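Local coordinates for tyrosine specific protein phosphatase (Trypanosoma cruzi, PDB 4AZ1) that probably removes phosphate from phosphotyrosine side chains of proteins, at residues Asn80-Asp85 and Phe90-Ala95; Ile113-Met118 and Lys214-Thr219; Ala208-Val213 and Ile237-Ala242; Thr244-Gly249 and Leu282-Arg287; Asp258-Met263 and Gly269-Met274. One frame throughout, in Å; residues are numbered along the deposited sequence.

Contact 1 (Asn80-Asp85 and Phe90-Ala95). With FMT (formic acid), chain H.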
# COMPACT_ATOMS: atom_id res chain seq x y z
N ASN A 80 5.05 4.66 -17.28
CA ASN A 80 5.27 4.28 -18.67
C ASN A 80 6.70 3.85 -18.92
O ASN A 80 7.64 4.35 -18.28
CB ASN A 80 4.93 5.44 -19.61
CG ASN A 80 3.47 5.85 -19.52
OD1 ASN A 80 3.11 6.70 -18.70
ND2 ASN A 80 2.63 5.27 -20.38
N LEU A 81 6.86 2.93 -19.87
CA LEU A 81 8.18 2.47 -20.29
C LEU A 81 8.81 3.52 -21.21
O LEU A 81 8.25 3.84 -22.25
CB LEU A 81 8.06 1.15 -21.07
CG LEU A 81 9.37 0.46 -21.44
CD1 LEU A 81 10.15 0.13 -20.19
CD2 LEU A 81 9.16 -0.82 -22.27
N ILE A 82 9.94 4.08 -20.82
CA ILE A 82 10.60 5.03 -21.72
C ILE A 82 11.76 4.37 -22.44
O ILE A 82 12.71 3.91 -21.81
CB ILE A 82 11.10 6.27 -20.98
CG1 ILE A 82 10.00 6.82 -20.06
CG2 ILE A 82 11.57 7.32 -22.00
CD1 ILE A 82 8.83 7.43 -20.81
N ASP A 83 11.68 4.33 -23.77
CA ASP A 83 12.72 3.71 -24.58
C ASP A 83 13.23 4.73 -25.61
O ASP A 83 12.46 5.20 -26.45
CB ASP A 83 12.16 2.46 -25.29
CG ASP A 83 13.20 1.75 -26.17
OD1 ASP A 83 14.38 1.62 -25.77
OD2 ASP A 83 12.81 1.29 -27.27
N LEU A 84 14.51 5.08 -25.52
CA LEU A 84 15.10 6.03 -26.47
C LEU A 84 16.23 5.42 -27.30
O LEU A 84 17.10 6.15 -27.77
CB LEU A 84 15.62 7.26 -25.72
CG LEU A 84 14.57 8.04 -24.91
CD1 LEU A 84 15.20 8.75 -23.71
CD2 LEU A 84 13.85 9.04 -25.80
N ASP A 85 16.22 4.10 -27.47
CA ASP A 85 17.26 3.41 -28.25
C ASP A 85 18.62 3.59 -27.58
O ASP A 85 19.63 3.84 -28.25
CB ASP A 85 17.32 3.92 -29.70
CG ASP A 85 16.06 3.63 -30.49
OD1 ASP A 85 15.51 2.52 -30.33
OD2 ASP A 85 15.63 4.51 -31.26
N PHE A 90 13.72 3.03 -19.13
CA PHE A 90 13.32 3.59 -17.86
C PHE A 90 11.84 3.35 -17.64
O PHE A 90 11.08 3.20 -18.60
CB PHE A 90 13.64 5.08 -17.84
CG PHE A 90 15.11 5.36 -17.90
CD1 PHE A 90 15.77 5.47 -19.13
CD2 PHE A 90 15.86 5.47 -16.73
CE1 PHE A 90 17.14 5.71 -19.18
CE2 PHE A 90 17.23 5.71 -16.77
CZ PHE A 90 17.88 5.83 -18.00
N VAL A 91 11.45 3.28 -16.38
CA VAL A 91 10.04 3.36 -16.04
C VAL A 91 9.82 4.70 -15.35
O VAL A 91 10.28 4.92 -14.22
CB VAL A 91 9.58 2.20 -15.14
CG1 VAL A 91 8.12 2.37 -14.77
CG2 VAL A 91 9.77 0.87 -15.86
N ALA A 92 9.17 5.62 -16.05
CA ALA A 92 8.85 6.91 -15.46
C ALA A 92 7.47 6.78 -14.81
O ALA A 92 6.50 6.44 -15.49
CB ALA A 92 8.83 8.02 -16.53
N CYS A 93 7.37 7.05 -13.51
CA CYS A 93 6.08 6.86 -12.86
C CYS A 93 5.90 7.83 -11.73
O CYS A 93 6.85 8.52 -11.34
CB CYS A 93 5.93 5.42 -12.35
SG CYS A 93 7.20 4.96 -11.14
N GLN A 94 4.68 7.92 -11.21
CA GLN A 94 4.40 8.82 -10.09
C GLN A 94 4.94 8.18 -8.82
O GLN A 94 5.32 6.99 -8.81
CB GLN A 94 2.87 8.99 -9.94
CG GLN A 94 2.20 7.67 -9.53
CD GLN A 94 0.71 7.80 -9.25
OE1 GLN A 94 0.08 8.83 -9.51
NE2 GLN A 94 0.13 6.73 -8.72
N ALA A 95 5.01 8.96 -7.75
CA ALA A 95 5.22 8.40 -6.41
C ALA A 95 3.90 7.72 -6.05
O ALA A 95 2.85 8.37 -6.01
CB ALA A 95 5.55 9.52 -5.39
C FMT H . 2.94 4.38 -8.87
O1 FMT H . 1.84 4.42 -9.43
O2 FMT H . 4.04 4.52 -9.42
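Ile82 and Phe90 form the inner hydrogen-bonded pair of a beta hairpin, strands 79-82 and 90-93, at one margin of the phosphatase's central mixed sheet. Ile82 N gives a short bond to Phe90 O (2.6 Å, 168° at the hydrogen), and Phe90 N returns one to Ile82 O in the carbonyl plane. Farther from the turn, Asn80 and Ala92 exchange a second such pair, with Asn80 N 2.9 Å from Ala92 O. Between them stands the non-hydrogen-bonded pair Leu81 and Val91, whose side chains take the other face; Leu81 CD1 swings back over the strand to 3.6 Å from Phe90 O.

The Ile82 side chain runs alongside its neighbours. CB lies 4.2 Å from Phe90 CB; CG1, set beside the backbone N and anti to the carbonyl carbon (chi1 -48°), reaches Ala92 CB at 3.9 Å; CD1 continues along the same flank to 4.3 Å from that methyl; CG2 branches off toward Met263 of helix 255-266. Phe90 instead leads its ring away from the hairpin, with Ile82 O near its plane at the edge, into T-shaped packing with Tyr240. The buried Asn80 amide is held at both ends, OD1 by Arg267 and ND2 by Thr60 OG1.

Beyond the strand, Gln94 binds a formic acid molecule that probably came from the crystallisation liquor. Gln94 NE2 donates to its O1 at 3.0 Å with a bent 143° angle while also serving Lys48 O, and Cys93 SG sits 3.6 Å from its O2.

Contact 2 (Ile113-Met118 and Lys214-Thr219)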
# COMPACT_ATOMS: atom_id res chain seq x y z
N ILE A 113 13.21 -5.39 -10.68
CA ILE A 113 13.82 -4.08 -10.87
C ILE A 113 15.05 -3.96 -9.96
O ILE A 113 15.00 -4.32 -8.78
CB ILE A 113 12.80 -2.97 -10.60
CG1 ILE A 113 11.66 -3.05 -11.62
CG2 ILE A 113 13.47 -1.60 -10.62
CD1 ILE A 113 12.13 -2.99 -13.08
N SER A 114 16.16 -3.48 -10.52
CA SER A 114 17.40 -3.41 -9.76
C SER A 114 17.68 -2.01 -9.18
O SER A 114 18.39 -1.88 -8.17
CB SER A 114 18.57 -3.95 -10.60
OG SER A 114 19.82 -3.41 -10.19
N LEU A 115 17.10 -0.98 -9.78
CA LEU A 115 17.42 0.39 -9.37
C LEU A 115 16.20 1.30 -9.45
O LEU A 115 15.54 1.42 -10.50
CB LEU A 115 18.57 0.97 -10.21
CG LEU A 115 18.91 2.46 -9.99
CD1 LEU A 115 19.36 2.70 -8.56
CD2 LEU A 115 19.98 2.94 -10.97
N VAL A 116 15.91 1.94 -8.33
CA VAL A 116 14.83 2.90 -8.22
C VAL A 116 15.44 4.23 -7.85
O VAL A 116 16.19 4.34 -6.87
CB VAL A 116 13.85 2.50 -7.09
CG1 VAL A 116 12.87 3.67 -6.83
CG2 VAL A 116 13.10 1.24 -7.48
N ILE A 117 15.14 5.26 -8.64
CA ILE A 117 15.63 6.58 -8.34
C ILE A 117 14.46 7.48 -8.02
O ILE A 117 13.51 7.57 -8.80
CB ILE A 117 16.41 7.18 -9.51
CG1 ILE A 117 17.64 6.33 -9.79
CG2 ILE A 117 16.82 8.63 -9.20
CD1 ILE A 117 18.50 6.88 -10.88
N MET A 118 14.53 8.12 -6.84
CA MET A 118 13.47 8.99 -6.36
C MET A 118 14.04 10.40 -6.31
O MET A 118 15.02 10.66 -5.59
CB MET A 118 13.02 8.53 -4.96
CG MET A 118 11.98 9.45 -4.35
SD MET A 118 11.50 8.85 -2.72
CE MET A 118 10.48 10.22 -2.19
N LYS A 214 24.14 4.16 -15.03
CA LYS A 214 25.09 3.49 -15.92
C LYS A 214 25.65 2.20 -15.35
O LYS A 214 25.90 1.24 -16.10
CB LYS A 214 26.27 4.42 -16.23
CG LYS A 214 25.92 5.66 -17.00
CD LYS A 214 27.18 6.48 -17.21
CE LYS A 214 26.92 7.96 -16.98
NZ LYS A 214 28.18 8.71 -16.66
N ASN A 215 25.89 2.17 -14.04
CA ASN A 215 26.47 1.00 -13.39
C ASN A 215 25.40 -0.06 -13.08
O ASN A 215 25.72 -1.17 -12.63
CB ASN A 215 27.24 1.41 -12.13
CG ASN A 215 28.47 2.26 -12.44
OD1 ASN A 215 28.78 2.54 -13.60
ND2 ASN A 215 29.18 2.70 -11.40
N SER A 216 24.13 0.28 -13.30
CA SER A 216 23.03 -0.67 -13.08
C SER A 216 22.87 -1.58 -14.30
O SER A 216 23.38 -1.26 -15.37
CB SER A 216 21.73 0.10 -12.84
OG SER A 216 21.16 0.48 -14.08
N PRO A 217 22.18 -2.73 -14.14
CA PRO A 217 22.06 -3.67 -15.27
C PRO A 217 21.10 -3.22 -16.39
O PRO A 217 20.06 -2.61 -16.13
CB PRO A 217 21.54 -4.96 -14.62
CG PRO A 217 20.92 -4.53 -13.34
CD PRO A 217 21.65 -3.29 -12.88
N THR A 218 21.45 -3.54 -17.63
CA THR A 218 20.67 -3.11 -18.78
C THR A 218 19.55 -4.10 -19.09
O THR A 218 18.72 -3.86 -19.98
CB THR A 218 21.55 -2.98 -20.03
OG1 THR A 218 22.09 -4.26 -20.38
CG2 THR A 218 22.69 -2.01 -19.76
N THR A 219 19.53 -5.21 -18.35
CA THR A 219 18.52 -6.25 -18.55
C THR A 219 17.13 -5.86 -18.01
O THR A 219 16.13 -6.46 -18.40
CB THR A 219 18.96 -7.60 -17.95
OG1 THR A 219 19.46 -7.40 -16.62
CG2 THR A 219 20.06 -8.24 -18.79
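Ser114 swings its OG away from its own backbone N (chi1 155°), which brings the hydroxyl to the ring of Pro217, and Leu115, with CG anti to N (chi1 173°), sends a methyl toward Ser216. The two neighbouring side chains thus meet two neighbouring residues of the other segment. Ser114 OG lies 3.3 Å from Pro217 CD and 3.5 Å from Pro217 CG, so the oxygen rests against the CD-CG bond, and Ser114 CB follows at 3.7 Å from Pro217 CG. Deeper in, Leu115 CD2 touches Ser216 CB at 3.8 Å. CD2 also skims Ser216 OG at 4.1 Å, but that hydroxyl, placed between N and the carbonyl carbon, is already hydrogen-bonded to Val213 O one turn back in helix 203-215.

The place is the start of strand 115-118 and the end of helix 203-215, where the chain leaves the helix for strand 222-225. That helix belongs to a beta-alpha-beta crossover: the chain passes from strand 184-191 over strand 115-118 and enters the sheet again on its other side, all three strands being parallel. Leu115 therefore packs between Val189 and Val222 as well as against the helix end, and its backbone pairs with Val223.

No hydrogen bond joins the two segments. Pro217 has no N-H to offer, and what it presents to Ser114 OG are ring methylenes; the CD methylene beside the amide N is probably slightly positive, so a hydroxyl oxygen can lie close to it at little cost. The contact thus consists of van der Waals touches, with Ser216 OG engaged within its own segment's helix end.

Contact 3 (Ala208-Val213 and Ile237-Ala242)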
# COMPACT_ATOMS: atom_id res chain seq x y z
N ALA A 208 25.99 12.05 -10.22
CA ALA A 208 26.12 10.89 -9.35
C ALA A 208 24.95 9.93 -9.60
O ALA A 208 25.14 8.71 -9.69
CB ALA A 208 26.15 11.33 -7.90
N LEU A 209 23.75 10.49 -9.73
CA LEU A 209 22.59 9.69 -10.08
C LEU A 209 22.79 8.95 -11.41
O LEU A 209 22.48 7.76 -11.52
CB LEU A 209 21.33 10.55 -10.17
CG LEU A 209 20.73 11.11 -8.88
CD1 LEU A 209 19.41 11.77 -9.21
CD2 LEU A 209 20.52 10.01 -7.85
N LEU A 210 23.32 9.65 -12.41
CA LEU A 210 23.52 9.05 -13.72
C LEU A 210 24.59 7.96 -13.67
O LEU A 210 24.53 6.98 -14.43
CB LEU A 210 23.85 10.11 -14.77
CG LEU A 210 22.73 11.14 -14.96
CD1 LEU A 210 23.18 12.23 -15.90
CD2 LEU A 210 21.49 10.46 -15.50
N THR A 211 25.56 8.12 -12.78
CA THR A 211 26.57 7.09 -12.56
C THR A 211 25.90 5.82 -12.05
O THR A 211 26.20 4.73 -12.52
CB THR A 211 27.67 7.56 -11.60
OG1 THR A 211 28.48 8.53 -12.26
CG2 THR A 211 28.54 6.40 -11.15
N ASN A 212 24.97 5.97 -11.10
CA ASN A 212 24.18 4.82 -10.66
C ASN A 212 23.47 4.15 -11.82
O ASN A 212 23.54 2.93 -11.95
CB ASN A 212 23.16 5.22 -9.59
CG ASN A 212 23.80 5.52 -8.27
OD1 ASN A 212 23.43 6.48 -7.59
ND2 ASN A 212 24.80 4.73 -7.90
N VAL A 213 22.77 4.95 -12.63
CA VAL A 213 22.06 4.41 -13.79
C VAL A 213 23.00 3.58 -14.66
O VAL A 213 22.70 2.42 -14.97
CB VAL A 213 21.39 5.53 -14.63
CG1 VAL A 213 20.91 5.01 -15.96
CG2 VAL A 213 20.22 6.11 -13.87
N ILE A 237 15.83 11.60 -16.98
CA ILE A 237 15.88 10.67 -18.11
C ILE A 237 16.38 11.41 -19.36
O ILE A 237 17.18 10.87 -20.13
CB ILE A 237 14.51 9.99 -18.35
CG1 ILE A 237 14.14 9.12 -17.13
CG2 ILE A 237 14.55 9.12 -19.60
CD1 ILE A 237 12.67 8.66 -17.10
N GLY A 238 15.97 12.66 -19.53
CA GLY A 238 16.42 13.46 -20.66
C GLY A 238 17.91 13.75 -20.63
O GLY A 238 18.61 13.68 -21.65
N ALA A 239 18.41 14.08 -19.44
CA ALA A 239 19.84 14.34 -19.27
C ALA A 239 20.64 13.08 -19.56
O ALA A 239 21.70 13.15 -20.21
CB ALA A 239 20.14 14.86 -17.86
N TYR A 240 20.16 11.94 -19.07
CA TYR A 240 20.81 10.65 -19.36
C TYR A 240 20.91 10.47 -20.87
O TYR A 240 21.98 10.15 -21.40
CB TYR A 240 20.03 9.48 -18.77
CG TYR A 240 20.50 8.14 -19.32
CD1 TYR A 240 21.62 7.50 -18.79
CD2 TYR A 240 19.83 7.51 -20.37
CE1 TYR A 240 22.08 6.27 -19.31
CE2 TYR A 240 20.27 6.28 -20.89
CZ TYR A 240 21.40 5.67 -20.35
OH TYR A 240 21.83 4.46 -20.85
N ALA A 241 19.78 10.64 -21.56
CA ALA A 241 19.75 10.46 -23.01
C ALA A 241 20.69 11.44 -23.69
O ALA A 241 21.55 11.04 -24.47
CB ALA A 241 18.34 10.64 -23.53
N ALA A 242 20.54 12.72 -23.37
CA ALA A 242 21.38 13.73 -23.99
C ALA A 242 22.86 13.45 -23.77
O ALA A 242 23.67 13.62 -24.69
CB ALA A 242 20.99 15.14 -23.50
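Leu210 and Val213 of helix 203-215 face Tyr240 of helix 232-247 in a helix-helix crossing buried beside the central sheet. The short axes approach to 10.6 Å at a signed angle of -71°. Leu210, the residue whose CA is nearest to that of Tyr240, points toward the other helix. Its CD2 reaches Tyr240 CB at 3.7 Å and Tyr240 CA at 3.9 Å, near the plane of the ring and at its edge, while CD1 extends more loosely to 4.5 Å from Ala239 CB. Leu210 thus presses one branch on the root of the tyrosine and the other on the small residue before it.

Helix 232-247 is the one that follows the phosphate-binding signature loop in protein tyrosine phosphatases, and helix 203-215 is the helical arm of the crossover that ends in strand 222-225, just before that loop. Three residues on from Leu210, Val213 CG1 approaches the Tyr240 ring at a slant, 3.8 Å from both CE1 and CD1. Tyr240 offers this flank because its CG is anti to the backbone N (chi1 167°), which carries the ring toward Val213. Elsewhere the ring meets Phe90 of the hairpin edge-to-face. Leu210 also packs on Leu236 and Leu243, and Val213 on Ile117 of strand 115-118. The single polar atom of the tyrosine side chain is satisfied: Tyr240 OH is hydrogen-bonded to His88 ND1.

Contact 4 (Thr244-Gly249 and Leu282-Arg287)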
# COMPACT_ATOMS: atom_id res chain seq x y z
N THR A 244 24.28 10.54 -23.20
CA THR A 244 24.67 9.35 -23.95
C THR A 244 24.99 9.73 -25.39
O THR A 244 25.96 9.25 -25.97
CB THR A 244 23.56 8.27 -23.92
OG1 THR A 244 23.28 7.89 -22.57
CG2 THR A 244 24.01 7.04 -24.71
N HIS A 245 24.18 10.62 -25.97
CA HIS A 245 24.50 11.13 -27.31
C HIS A 245 25.86 11.82 -27.35
O HIS A 245 26.64 11.64 -28.29
CB HIS A 245 23.39 12.06 -27.82
CG HIS A 245 22.17 11.33 -28.27
ND1 HIS A 245 22.10 10.66 -29.47
CD2 HIS A 245 20.98 11.11 -27.65
CE1 HIS A 245 20.92 10.09 -29.59
NE2 HIS A 245 20.22 10.35 -28.50
N LEU A 246 26.14 12.60 -26.30
CA LEU A 246 27.41 13.30 -26.18
C LEU A 246 28.56 12.30 -26.17
O LEU A 246 29.55 12.46 -26.88
CB LEU A 246 27.41 14.15 -24.90
CG LEU A 246 28.61 15.06 -24.59
CD1 LEU A 246 28.17 16.24 -23.74
CD2 LEU A 246 29.73 14.31 -23.89
N GLU A 247 28.41 11.26 -25.35
CA GLU A 247 29.44 10.24 -25.18
C GLU A 247 29.69 9.37 -26.43
O GLU A 247 30.78 8.81 -26.58
CB GLU A 247 29.10 9.34 -23.98
CG GLU A 247 29.40 9.98 -22.63
CD GLU A 247 28.89 9.16 -21.46
OE1 GLU A 247 27.98 8.32 -21.65
OE2 GLU A 247 29.40 9.35 -20.33
N ARG A 248 28.69 9.24 -27.29
CA ARG A 248 28.86 8.46 -28.52
C ARG A 248 28.92 9.35 -29.77
O ARG A 248 28.74 8.87 -30.90
CB ARG A 248 27.82 7.33 -28.63
CG ARG A 248 26.37 7.76 -28.59
CD ARG A 248 25.39 6.60 -28.73
NE ARG A 248 25.65 5.47 -27.83
CZ ARG A 248 24.81 4.44 -27.66
NH1 ARG A 248 23.66 4.42 -28.32
NH2 ARG A 248 25.11 3.44 -26.84
N GLY A 249 29.17 10.64 -29.55
CA GLY A 249 29.50 11.54 -30.63
C GLY A 249 28.32 11.91 -31.52
O GLY A 249 28.51 12.36 -32.65
N LEU A 282 21.84 22.60 -19.01
CA LEU A 282 22.84 22.89 -17.98
C LEU A 282 23.74 21.68 -17.70
O LEU A 282 24.94 21.83 -17.50
CB LEU A 282 22.17 23.32 -16.67
CG LEU A 282 21.36 24.61 -16.79
CD1 LEU A 282 20.71 24.99 -15.45
CD2 LEU A 282 22.25 25.72 -17.31
N THR A 283 23.16 20.49 -17.67
CA THR A 283 23.98 19.30 -17.44
C THR A 283 24.94 19.08 -18.61
O THR A 283 26.07 18.64 -18.43
CB THR A 283 23.15 18.02 -17.16
OG1 THR A 283 22.59 17.52 -18.38
CG2 THR A 283 22.05 18.30 -16.18
N LEU A 284 24.48 19.39 -19.83
CA LEU A 284 25.34 19.21 -21.00
C LEU A 284 26.50 20.18 -20.91
O LEU A 284 27.66 19.81 -21.10
CB LEU A 284 24.56 19.43 -22.31
CG LEU A 284 23.64 18.29 -22.75
CD1 LEU A 284 22.80 18.71 -23.93
CD2 LEU A 284 24.43 17.01 -23.09
N MET A 285 26.18 21.43 -20.58
CA MET A 285 27.20 22.45 -20.42
C MET A 285 28.23 22.08 -19.36
O MET A 285 29.43 22.15 -19.61
CB MET A 285 26.56 23.81 -20.12
CG MET A 285 25.71 24.33 -21.28
SD MET A 285 24.78 25.82 -20.84
CE MET A 285 26.11 27.05 -20.87
N CYS A 286 27.77 21.66 -18.17
CA CYS A 286 28.70 21.23 -17.12
C CYS A 286 29.61 20.09 -17.58
O CYS A 286 30.82 20.14 -17.36
CB CYS A 286 27.95 20.83 -15.85
SG CYS A 286 27.15 22.21 -15.02
N ARG A 287 29.04 19.08 -18.23
CA ARG A 287 29.85 17.97 -18.74
C ARG A 287 30.91 18.50 -19.69
O ARG A 287 32.05 18.01 -19.70
CB ARG A 287 28.98 16.92 -19.44
CG ARG A 287 29.76 15.76 -20.05
CD ARG A 287 30.47 14.89 -18.98
NE ARG A 287 29.52 14.13 -18.16
CZ ARG A 287 28.96 12.99 -18.55
NH1 ARG A 287 29.24 12.47 -19.73
NH2 ARG A 287 28.11 12.36 -17.74
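Glu247 OE2 accepts a hydrogen bond from Arg287 NH1 at 3.2 Å, part of a salt bridge, with Lys214 NZ a more distant, weak ion-pair partner. The bond is bent, 139° at the hydrogen, and arrives from above the carboxylate, 49° out of its plane. Carboxylate and guanidinium are turned 37° against each other, and only NH1 is hydrogen-bonded to the acid. Glu247 reaches over with an extended chain, whereas Arg287 starts with CG anti to its N and then folds at chi2 and chi3, which curls the guanidinium back toward the neighbouring helix. Arg287 has a second carboxylate: NE forms a salt bridge with Glu207 of helix 203-215. Two arginine nitrogens thus hold two acids, which probably fixes the head group.

Beneath the charges lies an apolar layer. Leu246 CD1 meets Leu284 CD2 at 3.9 Å, the two side chains sliding past one another in opposite directions. The same Leu246 methyl lies 4.0 Å from Arg287 CG, and Leu246 CD2 is 4.1 Å from that carbon, so both methyls of the fork rest on Arg287 CG. Leu284 continues inward onto Ala242 and Leu243.

The contact joins the last turn of helix 232-247 to helix 274-288. That turn is closed as helix ends often are: Gly249, at positive phi, sends its N to Leu246 O at 3.3 Å while Thr250 N reaches back to His245 O, the paired bonds of a Schellman motif.

Contact 5 (Asp258-Met263 and Gly269-Met274)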
# COMPACT_ATOMS: atom_id res chain seq x y z
N ASP A 258 14.81 17.02 -29.42
CA ASP A 258 14.42 15.72 -29.98
C ASP A 258 14.19 14.65 -28.89
O ASP A 258 13.21 13.90 -28.94
CB ASP A 258 15.47 15.24 -30.97
CG ASP A 258 15.50 16.09 -32.23
OD1 ASP A 258 14.45 16.67 -32.59
OD2 ASP A 258 16.58 16.18 -32.87
N VAL A 259 15.09 14.60 -27.93
CA VAL A 259 14.99 13.67 -26.81
C VAL A 259 13.73 13.91 -26.00
O VAL A 259 13.00 12.96 -25.69
CB VAL A 259 16.22 13.80 -25.89
CG1 VAL A 259 15.90 13.30 -24.49
CG2 VAL A 259 17.39 13.04 -26.49
N VAL A 260 13.45 15.16 -25.66
CA VAL A 260 12.25 15.46 -24.88
C VAL A 260 11.00 15.17 -25.71
O VAL A 260 10.02 14.64 -25.19
CB VAL A 260 12.28 16.89 -24.31
CG1 VAL A 260 10.97 17.23 -23.60
CG2 VAL A 260 13.43 17.00 -23.32
N SER A 261 11.06 15.48 -27.00
CA SER A 261 9.92 15.22 -27.87
C SER A 261 9.59 13.72 -27.87
O SER A 261 8.42 13.33 -27.77
CB SER A 261 10.21 15.71 -29.29
OG SER A 261 9.11 16.42 -29.80
N ALA A 262 10.61 12.89 -27.96
CA ALA A 262 10.41 11.43 -27.97
C ALA A 262 9.95 10.88 -26.62
O ALA A 262 9.21 9.90 -26.57
CB ALA A 262 11.67 10.72 -28.44
N MET A 263 10.40 11.49 -25.53
CA MET A 263 9.92 11.08 -24.21
C MET A 263 8.43 11.42 -24.10
O MET A 263 7.65 10.62 -23.59
CB MET A 263 10.68 11.81 -23.10
CG MET A 263 12.11 11.32 -22.88
SD MET A 263 12.80 12.02 -21.36
CE MET A 263 12.57 13.78 -21.66
N GLY A 269 3.47 14.78 -21.37
CA GLY A 269 3.82 15.87 -20.47
C GLY A 269 5.21 15.80 -19.87
O GLY A 269 5.55 16.65 -19.04
N MET A 270 6.01 14.83 -20.30
CA MET A 270 7.39 14.68 -19.79
C MET A 270 8.16 16.00 -19.88
O MET A 270 8.13 16.71 -20.92
CB MET A 270 8.16 13.57 -20.53
CG MET A 270 7.81 12.15 -20.09
SD MET A 270 8.33 11.71 -18.42
CE MET A 270 9.89 10.89 -18.75
N VAL A 271 8.88 16.30 -18.79
CA VAL A 271 9.46 17.62 -18.55
C VAL A 271 8.34 18.67 -18.46
O VAL A 271 7.88 19.23 -19.46
CB VAL A 271 10.55 18.02 -19.57
CG1 VAL A 271 11.23 19.30 -19.12
CG2 VAL A 271 11.58 16.89 -19.70
N GLN A 272 7.91 18.89 -17.23
CA GLN A 272 6.69 19.61 -16.92
C GLN A 272 6.90 21.12 -16.87
O GLN A 272 6.00 21.88 -17.19
CB GLN A 272 6.20 19.10 -15.55
CG GLN A 272 4.89 19.68 -15.02
CD GLN A 272 4.52 19.04 -13.68
OE1 GLN A 272 5.38 18.47 -12.99
NE2 GLN A 272 3.25 19.12 -13.32
N ARG A 273 8.09 21.56 -16.45
CA ARG A 273 8.32 22.99 -16.19
C ARG A 273 9.50 23.48 -16.99
O ARG A 273 10.42 22.72 -17.27
CB ARG A 273 8.58 23.23 -14.69
CG ARG A 273 7.51 22.63 -13.79
CD ARG A 273 7.60 23.17 -12.36
NE ARG A 273 6.91 22.29 -11.41
CZ ARG A 273 5.58 22.22 -11.27
NH1 ARG A 273 4.79 22.97 -12.04
NH2 ARG A 273 5.03 21.41 -10.37
N MET A 274 9.47 24.77 -17.32
CA MET A 274 10.49 25.36 -18.19
C MET A 274 11.89 25.14 -17.60
O MET A 274 12.83 24.76 -18.32
CB MET A 274 10.19 26.85 -18.40
CG MET A 274 11.15 27.56 -19.37
SD MET A 274 12.68 28.09 -18.55
CE MET A 274 12.12 29.59 -17.74
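Val260 and Met263, one turn apart on helix 255-266, make a buried, wholly apolar side-chain contact with Met270 and Val271 in the loop that leads on to helix 274-288. In sequence and position this loop is consistent with the Q loop of protein tyrosine phosphatases.

The two methionines cross at about a right angle. Met263 CB stands 4.0 Å from Met270 CB, Met270 CG packs on Met263 O at 3.8 Å, and the bent end of Met270 brings its CE to 4.1 Å from Met263 SD. Met263 CE, turned by a bend at chi3, reaches Val271 CG2 at 3.8 Å. That valine methyl also receives Val260 CG1 at 4.0 Å, so Val271 CG2 wedges between two side chains of the helix. Val271 sits at a positive phi of 62°, unusual for a branched residue. Around the group, Ile237 backs both methionines and Tyr277 of helix 274-288 lies against both valines.

No hydrogen bond runs between the two segments. Val260 CG1 merely borders Met270 O at 3.9 Å, and the loop's carbonyls look to Arg264, whose NH2 bonds Val271 O and whose NE weakly bonds Met270 O. The chemistry implies a division of labour: dispersion between thioether and methyl groups probably accounts for most of the fit of loop to helix, while the arginine meets the loop's backbone polarity.

How the contacts relate
Contacts 1, 3 and 5 lie in the buried interior, contacts 2 and 4 nearer the surface. Contact 1 is the one built on backbone hydrogen bonds, as befits paired strands; contacts 3 and 5 rest mainly on apolar side chains, with no hydrogen bond across, contact 2 sets a hydroxyl against a proline, and contact 4 adds a salt bridge on its more exposed side. Helix 232-247 serves both contacts 3 and 4, whose centres are 10 Å apart, and helix 203-215 serves contacts 2 and 3. Phe90 ties contact 1 to contact 3 through Tyr240 and Val213, and Met263 SD brings contact 5 against Gly238. Contacts 2 and 5 stay separate, on opposite sides of the chain's centre.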